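Local atomic coordinates of cysteine desulfurase (Stenotrophomonas maltophilia, PDB entry 6WCI), a protein that probably removes sulfur from L-cysteine with the help of pyridoxal 5'-phosphate, releasing L-alanine and passing the sulfur to a carrier as a persulfide. Residues G273-E278 against T284-A289; G92-L97 against K292-T297. All blocks are in the same frame, centred on the assembly; numbering follows the deposited sequence. Where two conformers were deposited one is given.

Interaction 1: G273-E278 against T284-A289; sequences GEMIKE and TVFNDA
A single carbonyl, Val285 O, takes two consecutive amides of the facing chain, Lys277 N and Glu278 N, and so makes a classic beta bulge in this short antiparallel hairpin. Both donors lie in the carbonyl plane; Glu278 N sits on a lone pair of Val285 O at 3.1 Å, while the Lys277 N bond is modelled so short that its length is doubtful. Val285 N returns a bond at 2.8 Å to Glu278 O, on the second residue of the bulge. Next to the bulge Ile276 faces Phe286 as a non-hydrogen-bonded pair, their CA atoms 4.0 Å apart. There Met275 is bent at chi2 (81°) and chi3 (71°), which turns its methyl to the ring it runs beside: Met275 CE lies 3.4 Å from Phe286 CD1. The sulfur stands at the edge of the ring, SD of Met275 being 5.0 Å from the Phe286 centroid, a Met-aromatic contact. Ile276 CG2 completes the apolar patch, 3.6 Å from Thr284 CG2. Asn287 clamps the far end through main chain and side chain together: its N reaches Met275 O from above the carbonyl plane, while Asn287 ND2 donates to Glu274 O at 2.7 Å, a bent bond with an N-H...O angle of 134°. At the exposed margin a water donates to Phe286 O and receives a weak bond from Lys277 NZ. The second subunit packs on part of the hairpin: its Leu152 lies on Phe286, its His144 on Ile276, its Gln151 bonds Thr284 OG1, and its oxidised cysteine, Cys384, touches Glu274. The chemistry thus implies a loop shaped mostly by backbone and amide bonds, with Ile276 and Phe286 turned to the second subunit, probably as part of the dimer interface.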
loop_
_atom_site.group_PDB
_atom_site.type_symbol
_atom_site.label_atom_id
_atom_site.label_comp_id
_atom_site.label_asym_id
_atom_site.label_seq_id
_atom_site.Cartn_x
_atom_site.Cartn_y
_atom_site.Cartn_z
ATOM N N GLY B 273 4.528 -2.677 13.763
ATOM C CA GLY B 273 4.159 -1.489 14.511
ATOM C C GLY B 273 2.742 -1.044 14.205
ATOM O O GLY B 273 2.102 -1.474 13.247
ATOM N N GLU B 274 2.244 -0.168 15.075
ATOM C CA GLU B 274 0.925 0.455 14.966
ATOM C C GLU B 274 -0.205 -0.516 15.295
ATOM O O GLU B 274 -1.185 -0.114 15.930
ATOM C CB GLU B 274 0.718 1.085 13.580
ATOM C CG GLU B 274 1.810 2.075 13.185
ATOM C CD GLU B 274 2.199 3.002 14.331
ATOM O OE1 GLU B 274 3.377 2.972 14.757
ATOM O OE2 GLU B 274 1.325 3.754 14.812
ATOM N N MET B 275 -0.093 -1.788 14.906
ATOM C CA MET B 275 -1.156 -2.735 15.239
ATOM C C MET B 275 -0.944 -3.414 16.585
ATOM O O MET B 275 -1.835 -4.131 17.051
ATOM C CB MET B 275 -1.310 -3.798 14.139
ATOM C CG MET B 275 -0.045 -4.578 13.788
ATOM S SD MET B 275 0.347 -5.932 14.917
ATOM C CE MET B 275 -0.971 -7.093 14.487
ATOM N N ILE B 276 0.192 -3.193 17.228
ATOM C CA ILE B 276 0.453 -3.751 18.541
ATOM C C ILE B 276 0.129 -2.692 19.580
ATOM O O ILE B 276 0.053 -1.496 19.296
ATOM C CB ILE B 276 1.914 -4.236 18.696
ATOM C CG1 ILE B 276 2.891 -3.109 18.345
ATOM C CG2 ILE B 276 2.171 -5.453 17.823
ATOM C CD1 ILE B 276 3.258 -2.214 19.503
ATOM N N LYS B 277 -0.040 -3.135 20.811
ATOM C CA LYS B 277 -0.111 -2.233 21.947
ATOM C C LYS B 277 1.131 -2.328 22.822
ATOM O O LYS B 277 1.662 -1.303 23.253
ATOM C CB LYS B 277 -1.370 -2.553 22.765
ATOM C CG LYS B 277 -1.670 -1.633 23.935
ATOM C CD LYS B 277 -3.003 -2.022 24.592
ATOM C CE LYS B 277 -4.129 -2.123 23.556
ATOM N NZ LYS B 277 -5.467 -2.387 24.164
ATOM N N GLU B 278 1.618 -3.546 23.062
ATOM C CA GLU B 278 2.824 -3.816 23.835
ATOM C C GLU B 278 3.521 -4.993 23.176
ATOM O O GLU B 278 2.876 -6.006 22.887
ATOM C CB GLU B 278 2.500 -4.162 25.297
ATOM C CG GLU B 278 1.699 -3.114 26.052
ATOM C CD GLU B 278 2.528 -1.900 26.424
ATOM O OE1 GLU B 278 3.777 -1.984 26.369
ATOM O OE2 GLU B 278 1.931 -0.859 26.774
ATOM N N THR B 284 3.042 -10.487 23.144
ATOM C CA THR B 284 2.634 -9.215 22.571
ATOM C C THR B 284 1.131 -9.026 22.731
ATOM O O THR B 284 0.368 -9.993 22.669
ATOM C CB THR B 284 3.043 -9.156 21.098
ATOM O OG1 THR B 284 4.473 -9.077 21.009
ATOM C CG2 THR B 284 2.429 -7.963 20.380
ATOM N N VAL B 285 0.724 -7.779 22.967
ATOM C CA VAL B 285 -0.672 -7.387 23.104
ATOM C C VAL B 285 -1.032 -6.478 21.930
ATOM O O VAL B 285 -0.343 -5.484 21.670
ATOM C CB VAL B 285 -0.922 -6.676 24.447
ATOM C CG1 VAL B 285 -2.387 -6.284 24.564
ATOM C CG2 VAL B 285 -0.508 -7.574 25.626
ATOM N N PHE B 286 -2.109 -6.804 21.227
ATOM C CA PHE B 286 -2.453 -6.085 20.008
ATOM C C PHE B 286 -3.464 -4.975 20.275
ATOM O O PHE B 286 -4.266 -5.049 21.210
ATOM C CB PHE B 286 -3.017 -7.047 18.956
ATOM C CG PHE B 286 -2.094 -8.180 18.618
ATOM C CD1 PHE B 286 -1.002 -7.974 17.792
ATOM C CD2 PHE B 286 -2.313 -9.450 19.133
ATOM C CE1 PHE B 286 -0.140 -9.012 17.484
ATOM C CE2 PHE B 286 -1.465 -10.493 18.826
ATOM C CZ PHE B 286 -0.373 -10.275 18.000
ATOM N N ASN B 287 -3.431 -3.950 19.418
ATOM C CA ASN B 287 -4.452 -2.915 19.425
ATOM C C ASN B 287 -5.801 -3.513 19.051
ATOM O O ASN B 287 -5.895 -4.646 18.581
ATOM C CB ASN B 287 -4.131 -1.818 18.410
ATOM C CG ASN B 287 -3.402 -0.655 19.018
ATOM O OD1 ASN B 287 -3.527 -0.383 20.216
ATOM N ND2 ASN B 287 -2.633 0.054 18.193
ATOM N N ASP B 288 -6.856 -2.727 19.256
ATOM C CA ASP B 288 -8.191 -3.031 18.762
ATOM C C ASP B 288 -8.332 -2.594 17.309
ATOM O O ASP B 288 -7.503 -1.850 16.773
ATOM C CB ASP B 288 -9.257 -2.328 19.599
ATOM C CG ASP B 288 -9.375 -2.895 20.988
ATOM O OD1 ASP B 288 -9.066 -4.088 21.166
ATOM O OD2 ASP B 288 -9.789 -2.147 21.897
ATOM N N ALA B 289 -9.419 -3.029 16.682
ATOM C CA ALA B 289 -9.757 -2.545 15.361
ATOM C C ALA B 289 -10.050 -1.047 15.431
ATOM O O ALA B 289 -10.579 -0.555 16.434
ATOM C CB ALA B 289 -10.983 -3.294 14.820
HETATM O O HOH W 1 -6.095 -5.572 23.113
#

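Interaction 2: G92-L97 against K292-T297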
loop_
_atom_site.group_PDB
_atom_site.type_symbol
_atom_site.label_atom_id
_atom_site.label_comp_id
_atom_site.label_asym_id
_atom_site.label_seq_id
_atom_site.Cartn_x
_atom_site.Cartn_y
_atom_site.Cartn_z
ATOM N N GLY B 92 -8.583 12.221 9.908
ATOM C CA GLY B 92 -9.680 12.965 9.303
ATOM C C GLY B 92 -10.171 12.318 8.021
ATOM O O GLY B 92 -11.369 12.318 7.729
ATOM N N ALA B 93 -9.250 11.737 7.249
ATOM C CA ALA B 93 -9.620 11.098 5.994
ATOM C C ALA B 93 -10.425 9.833 6.239
ATOM O O ALA B 93 -11.341 9.516 5.474
ATOM C CB ALA B 93 -8.368 10.778 5.183
ATOM N N ARG B 94 -10.078 9.087 7.294
ATOM C CA ARG B 94 -10.867 7.922 7.674
ATOM C C ARG B 94 -12.290 8.321 8.047
ATOM O O ARG B 94 -13.244 7.597 7.740
ATOM C CB ARG B 94 -10.191 7.174 8.835
ATOM C CG ARG B 94 -10.888 5.855 9.195
ATOM C CD ARG B 94 -10.626 5.395 10.639
ATOM N NE ARG B 94 -9.207 5.369 10.962
ATOM C CZ ARG B 94 -8.393 4.355 10.692
ATOM N NH1 ARG B 94 -8.853 3.265 10.092
ATOM N NH2 ARG B 94 -7.107 4.434 11.023
ATOM N N ASN B 95 -12.457 9.462 8.717
ATOM C CA ASN B 95 -13.802 9.885 9.113
ATOM C C ASN B 95 -14.613 10.342 7.912
ATOM O O ASN B 95 -15.829 10.122 7.854
ATOM C CB ASN B 95 -13.728 11.002 10.155
ATOM C CG ASN B 95 -12.981 10.584 11.412
ATOM O OD1 ASN B 95 -12.798 9.396 11.668
ATOM N ND2 ASN B 95 -12.553 11.566 12.207
ATOM N N THR B 96 -13.959 10.994 6.953
ATOM C CA THR B 96 -14.650 11.439 5.749
ATOM C C THR B 96 -15.064 10.260 4.889
ATOM O O THR B 96 -16.151 10.263 4.307
ATOM C CB THR B 96 -13.755 12.374 4.940
ATOM O OG1 THR B 96 -13.423 13.510 5.736
ATOM C CG2 THR B 96 -14.480 12.828 3.672
ATOM N N LEU B 97 -14.192 9.261 4.764
ATOM C CA LEU B 97 -14.564 8.063 4.019
ATOM C C LEU B 97 -15.707 7.337 4.713
ATOM O O LEU B 97 -16.646 6.866 4.056
ATOM C CB LEU B 97 -13.348 7.151 3.856
ATOM C CG LEU B 97 -13.445 6.011 2.840
ATOM C CD1 LEU B 97 -13.892 6.527 1.453
ATOM C CD2 LEU B 97 -12.117 5.274 2.751
ATOM N N LYS B 292 -5.623 -2.570 14.675
ATOM C CA LYS B 292 -5.329 -3.996 14.730
ATOM C C LYS B 292 -4.947 -4.567 13.368
ATOM O O LYS B 292 -4.114 -5.476 13.283
ATOM C CB LYS B 292 -6.554 -4.726 15.298
ATOM C CG LYS B 292 -6.443 -6.233 15.439
ATOM C CD LYS B 292 -7.753 -6.783 16.000
ATOM C CE LYS B 292 -7.749 -8.295 16.099
ATOM N NZ LYS B 292 -9.025 -8.768 16.679
ATOM N N PHE B 293 -5.549 -4.040 12.295
ATOM C CA PHE B 293 -5.367 -4.570 10.950
ATOM C C PHE B 293 -4.584 -3.625 10.040
ATOM O O PHE B 293 -4.511 -3.872 8.833
ATOM C CB PHE B 293 -6.728 -4.929 10.323
ATOM C CG PHE B 293 -7.481 -5.991 11.087
ATOM C CD1 PHE B 293 -7.073 -7.322 11.042
ATOM C CD2 PHE B 293 -8.575 -5.657 11.871
ATOM C CE1 PHE B 293 -7.761 -8.315 11.768
ATOM C CE2 PHE B 293 -9.274 -6.630 12.593
ATOM C CZ PHE B 293 -8.859 -7.970 12.545
ATOM N N GLU B 294 -3.956 -2.583 10.597
ATOM C CA GLU B 294 -3.149 -1.610 9.854
ATOM C C GLU B 294 -1.733 -1.624 10.434
ATOM O O GLU B 294 -1.421 -0.867 11.358
ATOM C CB GLU B 294 -3.785 -0.197 9.926
ATOM C CG GLU B 294 -5.179 -0.104 9.263
ATOM C CD GLU B 294 -6.025 1.048 9.795
ATOM O OE1 GLU B 294 -5.528 1.807 10.658
ATOM O OE2 GLU B 294 -7.195 1.189 9.362
ATOM N N ALA B 295 -0.875 -2.481 9.887
ATOM C CA ALA B 295 0.475 -2.667 10.414
ATOM C C ALA B 295 1.450 -1.727 9.713
ATOM O O ALA B 295 1.406 -1.585 8.487
ATOM C CB ALA B 295 0.922 -4.123 10.249
ATOM N N GLY B 296 2.321 -1.070 10.493
ATOM C CA GLY B 296 3.368 -0.254 9.908
ATOM C C GLY B 296 2.863 1.095 9.407
ATOM O O GLY B 296 1.694 1.457 9.551
ATOM N N THR B 297 3.775 1.852 8.807
ATOM C CA THR B 297 3.441 3.212 8.377
ATOM C C THR B 297 2.389 3.167 7.269
ATOM O O THR B 297 2.558 2.438 6.283
ATOM C CB THR B 297 4.688 3.969 7.901
ATOM O OG1 THR B 297 5.661 4.029 8.953
ATOM C CG2 THR B 297 4.330 5.412 7.515
#
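Arg94 and Glu294 meet end-on in a buried, two-pronged salt bridge. Arg94 NH1 donates to Glu294 OE2 at 2.8 Å along an almost straight line (174°), and Arg94 NH2 donates to Glu294 OE1 at 3.1 Å. Each carboxylate oxygen uses its syn lone pair, and both lie close to the guanidinium plane; the two flat groups are only 17° apart, so the pair is nearly coplanar. The side chains come from opposite directions and bridge a wide gap, the CA atoms of Arg94 and Glu294 standing 12.5 Å apart. Arg94 leaves the helix with CG anti to its N (chi1 -174°) and bends at chi3, whereas Glu294 runs extended beyond CG, which brings its carboxylate out to Arg94 NH1 and NH2. The bridge ties helix 81-101 to the loop that leads into helix 300-316, two elements of the class-V aminotransferase fold nearly two hundred residues apart in sequence, beside strand 108-111, an outermost strand of the seven-stranded sheet, whose main chain bonds both partners. Further charge and hydrogen bonding fix both groups: Glu91 forms a salt bridge with Arg94 NE, Leu108 O accepts from Arg94 NH1, and Leu110 N donates to Glu294 OE2. These partners would favour the charged guanidinium despite its burial, and bonds from NE, NH1 and NH2 hold its rotation. Among hydrogen bonds within the helix, Gly92 O receives both Thr96 N at 3.0 Å and Thr96 OG1 at 3.1 Å, from opposite faces of its carbonyl plane. Apolar contacts come from the same strand: Val109 packs on Glu294 and Leu110 on Arg94. Further along the loop, Thr297 OG1 hydrogen-bonds the side chain of the pyridoxal-phosphate-modified Lys246 of the second subunit.

How the interactions relate
Interaction 2 is buried and holds distant parts of the fold together, a helix and a loop, through one ion pair; interaction 1 is partly buried, farther from the chain's centre, and joins two neighbouring stretches of a protruding hairpin by backbone bonds and apolar contacts. Their centres lie 14 Å apart, and they touch directly: Gly273 O is 2.8 Å from Gly296 N, a probable hydrogen bond, and Met275 CB packs on Lys292 O. The hairpin is thereby seated on the loop that Glu294 anchors to the helix. Both also reach the second subunit, interaction 1 from a hairpin partly at the surface, interaction 2 from the loop that carries its buried ion pair.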